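Local coordinates for putative branched-chain amino acid transport system substrate-binding protein (Rhodopseudomonas palustris, PDB 3TX6) that probably serves as the periplasmic binding component of an ABC transporter, capturing lignin-derived aromatic acids and seen here holding 3-(4-hydroxyphenyl)pyruvic acid, at residues L320-V332 with F335-S347. Numbering follows the deposited sequence.
Sequences LVSEKDIAASQGV and FTETDRYGLDDRS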
loop_
_atom_site.group_PDB
_atom_site.type_symbol
_atom_site.label_atom_id
_atom_site.label_comp_id
_atom_site.label_asym_id
_atom_site.label_seq_id
_atom_site.Cartn_x
_atom_site.Cartn_y
_atom_site.Cartn_z
ATOM N N LEU A 320 -3.519 13.708 14.053
ATOM C CA LEU A 320 -3.555 12.331 13.516
ATOM C C LEU A 320 -3.995 11.314 14.534
ATOM O O LEU A 320 -4.586 10.298 14.179
ATOM C CB LEU A 320 -2.198 11.894 12.908
ATOM C CG LEU A 320 -1.776 12.540 11.587
ATOM C CD1 LEU A 320 -0.277 12.387 11.366
ATOM C CD2 LEU A 320 -2.608 11.951 10.445
ATOM N N VAL A 321 -3.727 11.579 15.806
ATOM C CA VAL A 321 -4.119 10.626 16.844
ATOM C C VAL A 321 -5.332 11.087 17.675
ATOM O O VAL A 321 -5.846 10.306 18.487
ATOM C CB VAL A 321 -2.928 10.293 17.756
ATOM C CG1 VAL A 321 -1.794 9.634 16.954
ATOM C CG2 VAL A 321 -2.470 11.548 18.478
ATOM N N SER A 322 -5.767 12.339 17.514
ATOM C CA SER A 322 -7.014 12.807 18.170
ATOM C C SER A 322 -8.264 12.650 17.321
ATOM O O SER A 322 -9.355 12.438 17.860
ATOM C CB SER A 322 -6.905 14.276 18.652
ATOM O OG SER A 322 -6.795 15.207 17.584
ATOM N N GLU A 323 -8.106 12.684 16.006
ATOM C CA GLU A 323 -9.226 12.532 15.100
ATOM C C GLU A 323 -9.441 11.049 14.789
ATOM O O GLU A 323 -8.619 10.416 14.137
ATOM C CB GLU A 323 -8.972 13.298 13.803
ATOM C CG GLU A 323 -9.003 14.800 13.951
ATOM C CD GLU A 323 -10.399 15.328 14.267
ATOM O OE1 GLU A 323 -11.335 15.045 13.477
ATOM O OE2 GLU A 323 -10.553 16.048 15.291
ATOM N N LYS A 324 -10.584 10.523 15.177
ATOM C CA LYS A 324 -10.852 9.088 15.085
ATOM C C LYS A 324 -11.799 8.753 13.936
ATOM O O LYS A 324 -12.622 9.563 13.542
ATOM C CB LYS A 324 -11.446 8.572 16.392
ATOM C CG LYS A 324 -10.520 8.674 17.614
ATOM C CD LYS A 324 -9.229 7.903 17.477
ATOM C CE LYS A 324 -8.304 8.137 18.682
ATOM N NZ LYS A 324 -6.991 7.481 18.535
ATOM N N ASP A 325 -11.670 7.537 13.408
ATOM C CA ASP A 325 -12.588 7.009 12.372
ATOM C C ASP A 325 -12.584 7.915 11.130
ATOM O O ASP A 325 -13.611 8.451 10.690
ATOM C CB ASP A 325 -13.997 6.777 12.931
ATOM C CG ASP A 325 -14.024 5.707 13.994
ATOM O OD1 ASP A 325 -13.625 4.574 13.686
ATOM O OD2 ASP A 325 -14.411 5.990 15.141
ATOM N N ILE A 326 -11.395 8.074 10.565
ATOM C CA ILE A 326 -11.210 8.859 9.334
ATOM C C ILE A 326 -11.558 7.937 8.143
ATOM O O ILE A 326 -10.837 6.991 7.833
ATOM C CB ILE A 326 -9.759 9.381 9.205
ATOM C CG1 ILE A 326 -9.384 10.255 10.377
ATOM C CG2 ILE A 326 -9.598 10.132 7.874
ATOM C CD1 ILE A 326 -7.926 10.692 10.438
ATOM N N ALA A 327 -12.661 8.254 7.473
ATOM C CA ALA A 327 -13.174 7.429 6.397
ATOM C C ALA A 327 -12.419 7.682 5.105
ATOM O O ALA A 327 -12.250 8.816 4.709
ATOM C CB ALA A 327 -14.678 7.587 6.219
ATOM N N ALA A 328 -11.935 6.616 4.475
ATOM C CA ALA A 328 -11.226 6.742 3.178
ATOM C C ALA A 328 -11.560 5.544 2.307
ATOM O O ALA A 328 -12.314 4.645 2.721
ATOM C CB ALA A 328 -9.709 6.889 3.387
ATOM N N SER A 329 -11.053 5.534 1.086
ATOM C CA SER A 329 -11.432 4.459 0.150
ATOM C C SER A 329 -10.907 3.087 0.571
ATOM O O SER A 329 -11.533 2.046 0.279
ATOM C CB SER A 329 -10.989 4.777 -1.283
ATOM O OG SER A 329 -9.604 4.700 -1.411
ATOM N N GLN A 330 -9.779 3.065 1.294
ATOM C CA GLN A 330 -9.133 1.796 1.662
ATOM C C GLN A 330 -9.403 1.303 3.086
ATOM O O GLN A 330 -8.940 0.222 3.447
ATOM C CB GLN A 330 -7.620 1.920 1.422
ATOM C CG GLN A 330 -7.271 2.090 -0.053
ATOM C CD GLN A 330 -7.342 0.768 -0.797
ATOM O OE1 GLN A 330 -8.384 0.089 -0.730
ATOM N NE2 GLN A 330 -6.254 0.354 -1.482
ATOM N N GLY A 331 -10.102 2.107 3.885
ATOM C CA GLY A 331 -10.306 1.768 5.274
ATOM C C GLY A 331 -10.798 2.934 6.092
ATOM O O GLY A 331 -10.986 4.042 5.541
ATOM N N VAL A 332 -10.944 2.682 7.400
ATOM C CA VAL A 332 -11.373 3.697 8.344
ATOM C C VAL A 332 -10.214 3.783 9.328
ATOM O O VAL A 332 -9.939 2.812 10.049
ATOM C CB VAL A 332 -12.698 3.360 9.033
ATOM C CG1 VAL A 332 -13.041 4.458 10.032
ATOM C CG2 VAL A 332 -13.797 3.106 7.953
ATOM N N PHE A 335 -5.493 6.315 14.119
ATOM C CA PHE A 335 -4.135 6.148 14.572
ATOM C C PHE A 335 -4.003 6.417 16.067
ATOM O O PHE A 335 -4.770 7.186 16.627
ATOM C CB PHE A 335 -3.239 7.163 13.859
ATOM C CG PHE A 335 -3.277 7.092 12.349
ATOM C CD1 PHE A 335 -2.747 6.013 11.705
ATOM C CD2 PHE A 335 -3.839 8.106 11.582
ATOM C CE1 PHE A 335 -2.745 5.917 10.319
ATOM C CE2 PHE A 335 -3.846 8.028 10.192
ATOM C CZ PHE A 335 -3.276 6.931 9.573
ATOM N N THR A 336 -2.975 5.840 16.698
ATOM C CA THR A 336 -2.631 6.227 18.055
ATOM C C THR A 336 -1.150 6.519 18.065
ATOM O O THR A 336 -0.471 6.338 17.030
ATOM C CB THR A 336 -2.970 5.126 19.096
ATOM O OG1 THR A 336 -2.142 3.975 18.906
ATOM C CG2 THR A 336 -4.409 4.743 18.968
ATOM N N GLU A 337 -0.642 6.903 19.240
ATOM C CA GLU A 337 0.784 7.106 19.459
ATOM C C GLU A 337 1.582 5.870 19.006
ATOM O O GLU A 337 2.712 5.978 18.515
ATOM C CB GLU A 337 1.048 7.447 20.951
ATOM C CG GLU A 337 2.502 7.388 21.386
ATOM C CD GLU A 337 2.800 7.674 22.884
ATOM O OE1 GLU A 337 1.896 7.730 23.767
ATOM O OE2 GLU A 337 4.005 7.821 23.180
ATOM N N THR A 338 1.008 4.689 19.247
ATOM C CA THR A 338 1.684 3.443 19.016
ATOM C C THR A 338 1.221 2.662 17.768
ATOM O O THR A 338 1.989 1.877 17.215
ATOM C CB THR A 338 1.631 2.569 20.287
ATOM O OG1 THR A 338 0.280 2.405 20.699
ATOM C CG2 THR A 338 2.464 3.257 21.473
ATOM N N ASP A 339 -0.023 2.881 17.341
ATOM C CA ASP A 339 -0.598 2.213 16.182
ATOM C C ASP A 339 -0.571 3.191 15.010
ATOM O O ASP A 339 -1.425 4.077 14.911
ATOM C CB ASP A 339 -2.032 1.782 16.453
ATOM C CG ASP A 339 -2.657 1.083 15.281
ATOM O OD1 ASP A 339 -1.983 0.894 14.227
ATOM O OD2 ASP A 339 -3.824 0.633 15.451
ATOM N N ARG A 340 0.413 3.011 14.129
ATOM C CA ARG A 340 0.674 3.995 13.088
ATOM C C ARG A 340 0.081 3.576 11.759
ATOM O O ARG A 340 0.289 4.222 10.755
ATOM C CB ARG A 340 2.172 4.230 12.964
ATOM C CG ARG A 340 2.816 4.584 14.283
ATOM C CD ARG A 340 2.140 5.762 14.969
ATOM N NE ARG A 340 2.405 6.979 14.259
ATOM C CZ ARG A 340 1.900 8.158 14.534
ATOM N NH1 ARG A 340 0.912 8.285 15.408
ATOM N NH2 ARG A 340 2.365 9.219 13.904
ATOM N N TYR A 341 -0.698 2.499 11.777
ATOM C CA TYR A 341 -1.516 2.086 10.626
ATOM C C TYR A 341 -3.025 2.369 10.856
ATOM O O TYR A 341 -3.709 2.854 9.976
ATOM C CB TYR A 341 -1.327 0.612 10.393
ATOM C CG TYR A 341 -0.044 0.253 9.706
ATOM C CD1 TYR A 341 1.125 -0.006 10.403
ATOM C CD2 TYR A 341 -0.009 0.166 8.324
ATOM C CE1 TYR A 341 2.310 -0.379 9.720
ATOM C CE2 TYR A 341 1.123 -0.222 7.640
ATOM C CZ TYR A 341 2.293 -0.501 8.324
ATOM O OH TYR A 341 3.425 -0.869 7.606
ATOM N N GLY A 342 -3.557 2.021 12.017
ATOM C CA GLY A 342 -4.858 2.492 12.423
ATOM C C GLY A 342 -6.059 1.822 11.824
ATOM O O GLY A 342 -7.119 2.431 11.798
ATOM N N LEU A 343 -5.864 0.627 11.270
ATOM C CA LEU A 343 -6.865 -0.030 10.462
ATOM C C LEU A 343 -7.403 -1.313 11.089
ATOM O O LEU A 343 -6.766 -1.909 11.975
ATOM C CB LEU A 343 -6.268 -0.332 9.068
ATOM C CG LEU A 343 -6.034 0.888 8.162
ATOM C CD1 LEU A 343 -5.257 0.509 6.886
ATOM C CD2 LEU A 343 -7.383 1.601 7.866
ATOM N N ASP A 344 -8.584 -1.693 10.605
ATOM C CA ASP A 344 -9.264 -2.890 11.056
ATOM C C ASP A 344 -9.828 -3.661 9.862
ATOM O O ASP A 344 -9.407 -3.443 8.718
ATOM C CB ASP A 344 -10.279 -2.541 12.154
ATOM C CG ASP A 344 -11.519 -1.740 11.665
ATOM O OD1 ASP A 344 -11.797 -1.665 10.470
ATOM O OD2 ASP A 344 -12.257 -1.219 12.542
ATOM N N ASP A 345 -10.742 -4.577 10.119
ATOM C CA ASP A 345 -11.353 -5.404 9.071
ATOM C C ASP A 345 -12.035 -4.656 7.940
ATOM O O ASP A 345 -12.166 -5.211 6.840
ATOM C CB ASP A 345 -12.388 -6.378 9.688
ATOM C CG ASP A 345 -11.736 -7.527 10.407
ATOM O OD1 ASP A 345 -10.490 -7.566 10.487
ATOM O OD2 ASP A 345 -12.470 -8.427 10.884
ATOM N N ARG A 346 -12.468 -3.429 8.184
ATOM C CA ARG A 346 -13.054 -2.620 7.136
ATOM C C ARG A 346 -12.025 -2.263 6.040
ATOM O O ARG A 346 -12.442 -1.776 4.996
ATOM C CB ARG A 346 -13.720 -1.356 7.718
ATOM C CG ARG A 346 -14.943 -1.639 8.636
ATOM C CD ARG A 346 -15.388 -0.396 9.376
ATOM N NE ARG A 346 -14.412 0.005 10.379
ATOM C CZ ARG A 346 -14.533 1.071 11.165
ATOM N NH1 ARG A 346 -13.572 1.328 12.037
ATOM N NH2 ARG A 346 -15.605 1.858 11.109
ATOM N N SER A 347 -10.729 -2.529 6.267
ATOM C CA SER A 347 -9.680 -2.148 5.345
ATOM C C SER A 347 -9.287 -3.212 4.353
ATOM O O SER A 347 -8.366 -3.006 3.582
ATOM C CB SER A 347 -8.409 -1.707 6.062
ATOM O OG SER A 347 -7.702 -2.803 6.694
HETATM O O HOH W 1 -6.643 8.859 13.055
HETATM O O HOH W 2 -15.405 2.484 13.976
HETATM O O HOH W 3 -10.306 0.245 9.047
#
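R346 doubles back over V332 because its chain runs extended through chi2 and then bends at chi3 (-69°), which lays the guanidinium flat across the valine. V332 CB sits over the centre of that face, 3.6 Å from R346 CZ, and with V332 CG1 anti to the backbone N (chi1 178°) that methyl lies under both terminal nitrogens and CG2 under NH2 and CZ. The group is kept from turning by D344, gripped side-on: R346 NE meets the syn lone pair of D344 OD1 in the guanidinium plane, while R346 NH1 reaches D344 OD2 at 2.9 Å. At the guanidinium edge D325 adds only a long salt bridge, D325 OD1 to R346 NH1 at 3.6 Å; a water donates to D325 OD1 and accepts a weak bond from R346 NH1.

Beyond R346 the chain passes close to G331, where S347 CA makes a CA-H...O contact of 3.1 Å to Q330 O. Q330's side chain lies about 6 Å from the bound aromatic acid.

At the other end, K324 bends at chi2 so that its ammonium lies between two carbonyls, giving one bond to F335 O (2.9 Å from NZ) and one to V321 O, near the end of helix 310-322. L320 CD2 packs on F335 CE2, and L320 O lies at the ring's edge. A water accepts a bond from F335 N and donates to L320 O and E323 O. An ST turn at T336 and an Asx turn at D339 shape this loop of the periplasmic binding protein.

Thus the loop before strand 349-354 is tied to the helix end and hairpin 326-333 by the buried L320-F335 contact plus lysine and water bonds to backbone carbonyls, while the two acidic groups probably balance R346's charge, D344 doing most of it, as it covers V332.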